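Local coordinates for protein 5-carboxyvanillate decarboxylase (Sphingomonas paucimobilis, PDB 4L6D) that probably removes the carboxylate group from 5-carboxyvanillate to give vanillate, using a manganese ion held in an amidohydrolase-fold active site, at residues I173-I182 and N192-T202. Numbering follows the deposited sequence.
Sequences IHPRAPSKQI and NSAIWGYGIET. With MN (manganese (II) ion), chain I; VNL (4-hydroxy-3-methoxybenzoate), chain J.
The chain leaving strand 171-174 runs across the first turns of helix 197-211, its alpha carbons coming nearest at Pro175 with Tyr198 (5.2 Å) and Pro178 with Glu201. Pro175 lays CB against CB of Tyr198, the two side chains crossing at about a right angle, and the phenol ring then slants past the next peptide, with CE1 of Tyr198 3.5 Å from N of Ala177. The CE2 edge of this ring stands over a face of the vanillate ring, at CM2, while Ser193 and Ala194 cover one tyrosine face. An alanine in place of Tyr198 would probably leave Pro175 and that face of the vanillate ring without this shared neighbour, and the vanillate less firmly seated. Thr202 turns OG1 back to O of Tyr198 (2.8 Å), which also accepts from N of Thr202 on the other face of its carbonyl plane; that turn, chi1 -50°, leaves CG2 to rest on O of Ile173. Farther along, Glu201 bends at chi2 (67°) and brings OE1 to N of Ser179 at 3.0 Å, a bond that meets the carboxylate from above its plane. Tyr151 and Ser145 also bind this buried carboxylate, which probably helps it to remain charged. Pro178 sets CG 3.6 Å from CA of Gly197, packing directly on the backbone where there is no side chain. On the strand, His174 sends NE2 to the manganese at 2.2 Å; its ND1 donates to an in-plane lone pair of O of Pro175, fixing the ring's rotation. Glu8 and Asp297 join it on the metal, as do the vanillate O3 and a water. Metal ligand at a strand's C-terminal end, a tyrosine touching the bound vanillate on the following helix: such is the active-site rim of an amidohydrolase TIM barrel.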
loop_
_atom_site.group_PDB
_atom_site.type_symbol
_atom_site.label_atom_id
_atom_site.label_comp_id
_atom_site.label_asym_id
_atom_site.label_seq_id
_atom_site.Cartn_x
_atom_site.Cartn_y
_atom_site.Cartn_z
ATOM N N ILE A 173 0.622 -15.987 4.212
ATOM C CA ILE A 173 -0.540 -15.157 4.526
ATOM C C ILE A 173 -1.080 -14.600 3.225
ATOM O O ILE A 173 -0.604 -13.577 2.715
ATOM C CB ILE A 173 -0.240 -14.038 5.550
ATOM C CG1 ILE A 173 0.278 -14.644 6.858
ATOM C CG2 ILE A 173 -1.513 -13.252 5.829
ATOM C CD1 ILE A 173 0.663 -13.605 7.917
ATOM N N HIS A 174 -2.067 -15.317 2.693
ATOM C CA HIS A 174 -2.745 -14.979 1.448
ATOM C C HIS A 174 -3.753 -13.869 1.739
ATOM O O HIS A 174 -4.179 -13.709 2.873
ATOM C CB HIS A 174 -3.458 -16.245 0.965
ATOM C CG HIS A 174 -4.076 -16.126 -0.391
ATOM N ND1 HIS A 174 -5.324 -15.576 -0.598
ATOM C CD2 HIS A 174 -3.615 -16.484 -1.611
ATOM C CE1 HIS A 174 -5.605 -15.605 -1.887
ATOM N NE2 HIS A 174 -4.584 -16.150 -2.525
ATOM N N PRO A 175 -4.145 -13.084 0.725
ATOM C CA PRO A 175 -5.185 -12.085 1.010
ATOM C C PRO A 175 -6.587 -12.653 1.273
ATOM O O PRO A 175 -6.911 -13.807 0.995
ATOM C CB PRO A 175 -5.219 -11.228 -0.271
ATOM C CG PRO A 175 -3.877 -11.464 -0.914
ATOM C CD PRO A 175 -3.513 -12.873 -0.589
ATOM N N ARG A 176 -7.416 -11.798 1.852
ATOM C CA ARG A 176 -8.866 -11.884 1.696
ATOM C C ARG A 176 -9.319 -10.432 1.605
ATOM O O ARG A 176 -8.495 -9.520 1.617
ATOM C CB ARG A 176 -9.534 -12.647 2.852
ATOM C CG ARG A 176 -9.295 -12.026 4.221
ATOM C CD ARG A 176 -9.961 -12.807 5.334
ATOM N NE ARG A 176 -11.415 -12.714 5.291
ATOM C CZ ARG A 176 -12.208 -13.129 6.271
ATOM N NH1 ARG A 176 -11.673 -13.687 7.351
ATOM N NH2 ARG A 176 -13.525 -12.997 6.162
ATOM N N ALA A 177 -10.617 -10.207 1.492
ATOM C CA ALA A 177 -11.100 -8.838 1.389
ATOM C C ALA A 177 -10.823 -8.052 2.676
ATOM O O ALA A 177 -10.789 -8.630 3.773
ATOM C CB ALA A 177 -12.598 -8.828 1.073
ATOM N N PRO A 178 -10.635 -6.728 2.543
ATOM C CA PRO A 178 -10.528 -5.825 3.692
ATOM C C PRO A 178 -11.501 -6.154 4.828
ATOM O O PRO A 178 -12.698 -6.344 4.595
ATOM C CB PRO A 178 -10.859 -4.473 3.076
ATOM C CG PRO A 178 -10.232 -4.579 1.694
ATOM C CD PRO A 178 -10.434 -6.013 1.267
ATOM N N SER A 179 -10.973 -6.206 6.049
ATOM C CA SER A 179 -11.779 -6.482 7.238
ATOM C C SER A 179 -12.755 -5.353 7.514
ATOM O O SER A 179 -12.718 -4.298 6.875
ATOM C CB SER A 179 -10.884 -6.644 8.467
ATOM O OG SER A 179 -10.467 -5.369 8.943
ATOM N N LYS A 180 -13.609 -5.561 8.509
ATOM C CA LYS A 180 -14.608 -4.557 8.861
ATOM C C LYS A 180 -13.962 -3.277 9.387
ATOM O O LYS A 180 -14.587 -2.217 9.388
ATOM C CB LYS A 180 -15.631 -5.115 9.860
ATOM C CG LYS A 180 -16.568 -6.165 9.282
ATOM C CD LYS A 180 -17.535 -6.689 10.333
ATOM C CE LYS A 180 -18.453 -7.730 9.708
ATOM N NZ LYS A 180 -19.572 -8.106 10.606
ATOM N N GLN A 181 -12.704 -3.365 9.803
ATOM C CA GLN A 181 -11.995 -2.185 10.269
ATOM C C GLN A 181 -11.774 -1.193 9.139
ATOM O O GLN A 181 -11.676 0.013 9.379
ATOM C CB GLN A 181 -10.647 -2.581 10.867
ATOM C CG GLN A 181 -10.779 -3.522 12.063
ATOM C CD GLN A 181 -9.530 -3.535 12.922
ATOM O OE1 GLN A 181 -8.910 -2.494 13.150
ATOM N NE2 GLN A 181 -9.162 -4.709 13.417
ATOM N N ILE A 182 -11.685 -1.697 7.909
ATOM C CA ILE A 182 -11.305 -0.850 6.779
ATOM C C ILE A 182 -12.213 -0.973 5.550
ATOM O O ILE A 182 -12.015 -0.257 4.567
ATOM C CB ILE A 182 -9.838 -1.103 6.339
ATOM C CG1 ILE A 182 -9.618 -2.589 6.011
ATOM C CG2 ILE A 182 -8.880 -0.655 7.427
ATOM C CD1 ILE A 182 -8.345 -2.869 5.204
ATOM N N ASN A 192 -12.839 -4.215 -3.572
ATOM C CA ASN A 192 -12.824 -5.248 -2.538
ATOM C C ASN A 192 -11.780 -6.322 -2.803
ATOM O O ASN A 192 -11.309 -6.985 -1.882
ATOM C CB ASN A 192 -14.201 -5.917 -2.428
ATOM C CG ASN A 192 -14.521 -6.823 -3.624
ATOM O OD1 ASN A 192 -14.237 -8.030 -3.608
ATOM N ND2 ASN A 192 -15.106 -6.242 -4.661
ATOM N N SER A 193 -11.423 -6.487 -4.074
ATOM C CA SER A 193 -10.736 -7.681 -4.546
ATOM C C SER A 193 -9.249 -7.415 -4.818
ATOM O O SER A 193 -8.630 -6.531 -4.211
ATOM C CB SER A 193 -11.472 -8.186 -5.806
ATOM O OG SER A 193 -11.004 -9.450 -6.248
ATOM N N ALA A 194 -8.689 -8.184 -5.745
ATOM C CA ALA A 194 -7.265 -8.160 -6.044
ATOM C C ALA A 194 -6.745 -6.817 -6.559
ATOM O O ALA A 194 -5.560 -6.497 -6.368
ATOM C CB ALA A 194 -6.934 -9.272 -7.038
ATOM N N ILE A 195 -7.611 -6.028 -7.197
ATOM C CA ILE A 195 -7.170 -4.773 -7.787
ATOM C C ILE A 195 -6.647 -3.787 -6.741
ATOM O O ILE A 195 -5.816 -2.935 -7.065
ATOM C CB ILE A 195 -8.273 -4.138 -8.663
ATOM C CG1 ILE A 195 -7.683 -3.053 -9.577
ATOM C CG2 ILE A 195 -9.401 -3.590 -7.796
ATOM C CD1 ILE A 195 -8.667 -2.541 -10.597
ATOM N N TRP A 196 -7.134 -3.868 -5.500
ATOM C CA TRP A 196 -6.620 -2.943 -4.477
ATOM C C TRP A 196 -6.787 -3.416 -3.033
ATOM O O TRP A 196 -5.828 -3.444 -2.262
ATOM C CB TRP A 196 -7.227 -1.534 -4.653
ATOM C CG TRP A 196 -6.452 -0.499 -3.881
ATOM C CD1 TRP A 196 -6.894 0.254 -2.827
ATOM C CD2 TRP A 196 -5.075 -0.137 -4.085
ATOM N NE1 TRP A 196 -5.874 1.063 -2.363
ATOM C CE2 TRP A 196 -4.753 0.846 -3.121
ATOM C CE3 TRP A 196 -4.083 -0.556 -4.985
ATOM C CZ2 TRP A 196 -3.484 1.417 -3.030
ATOM C CZ3 TRP A 196 -2.818 0.025 -4.899
ATOM C CH2 TRP A 196 -2.535 0.996 -3.928
ATOM N N GLY A 197 -8.005 -3.786 -2.671
ATOM C CA GLY A 197 -8.297 -4.178 -1.299
ATOM C C GLY A 197 -7.441 -5.314 -0.763
ATOM O O GLY A 197 -6.993 -5.277 0.392
ATOM N N TYR A 198 -7.224 -6.343 -1.581
ATOM C CA TYR A 198 -6.424 -7.483 -1.127
ATOM C C TYR A 198 -5.045 -7.055 -0.602
ATOM O O TYR A 198 -4.595 -7.523 0.438
ATOM C CB TYR A 198 -6.257 -8.514 -2.252
ATOM C CG TYR A 198 -7.429 -9.462 -2.403
ATOM C CD1 TYR A 198 -8.643 -9.232 -1.748
ATOM C CD2 TYR A 198 -7.310 -10.600 -3.190
ATOM C CE1 TYR A 198 -9.719 -10.129 -1.880
ATOM C CE2 TYR A 198 -8.368 -11.487 -3.341
ATOM C CZ TYR A 198 -9.564 -11.247 -2.680
ATOM O OH TYR A 198 -10.599 -12.148 -2.819
ATOM N N GLY A 199 -4.374 -6.171 -1.332
ATOM C CA GLY A 199 -3.041 -5.728 -0.957
ATOM C C GLY A 199 -3.030 -4.857 0.281
ATOM O O GLY A 199 -2.134 -4.972 1.119
ATOM N N ILE A 200 -4.014 -3.980 0.401
ATOM C CA ILE A 200 -4.090 -3.110 1.572
ATOM C C ILE A 200 -4.377 -3.912 2.844
ATOM O O ILE A 200 -3.721 -3.723 3.874
ATOM C CB ILE A 200 -5.151 -2.018 1.387
ATOM C CG1 ILE A 200 -4.846 -1.152 0.157
ATOM C CG2 ILE A 200 -5.239 -1.166 2.646
ATOM C CD1 ILE A 200 -3.462 -0.517 0.184
ATOM N N GLU A 201 -5.340 -4.823 2.759
ATOM C CA GLU A 201 -5.687 -5.694 3.874
ATOM C C GLU A 201 -4.498 -6.527 4.358
ATOM O O GLU A 201 -4.188 -6.538 5.558
ATOM C CB GLU A 201 -6.859 -6.595 3.445
ATOM C CG GLU A 201 -7.046 -7.876 4.250
ATOM C CD GLU A 201 -7.459 -7.641 5.691
ATOM O OE1 GLU A 201 -7.993 -6.555 6.023
ATOM O OE2 GLU A 201 -7.224 -8.569 6.491
ATOM N N THR A 202 -3.816 -7.180 3.416
ATOM C CA THR A 202 -2.777 -8.148 3.753
ATOM C C THR A 202 -1.504 -7.456 4.235
ATOM O O THR A 202 -0.890 -7.886 5.218
ATOM C CB THR A 202 -2.484 -9.059 2.552
ATOM O OG1 THR A 202 -3.725 -9.578 2.060
ATOM C CG2 THR A 202 -1.608 -10.238 2.961
HETATM MN MN MN I . -4.272 -16.169 -4.702
HETATM C C1 VNL J . -9.093 -13.660 -6.962
HETATM C CO1 VNL J . -7.749 -13.593 -7.357
HETATM C CO2 VNL J . -9.484 -14.397 -5.827
HETATM C CM1 VNL J . -6.761 -14.274 -6.623
HETATM C CM2 VNL J . -8.520 -15.068 -5.078
HETATM O OM VNL J . -8.804 -15.809 -3.960
HETATM C CZ VNL J . -7.115 -15.011 -5.492
HETATM C CC VNL J . -10.138 -12.956 -7.786
HETATM C CV VNL J . -10.159 -15.906 -3.480
HETATM O O1 VNL J . -9.871 -12.548 -8.949
HETATM O O2 VNL J . -11.295 -12.847 -7.314
HETATM O O3 VNL J . -6.293 -15.945 -4.926
HETATM O O HOH W 1 -4.155 -18.359 -4.728
#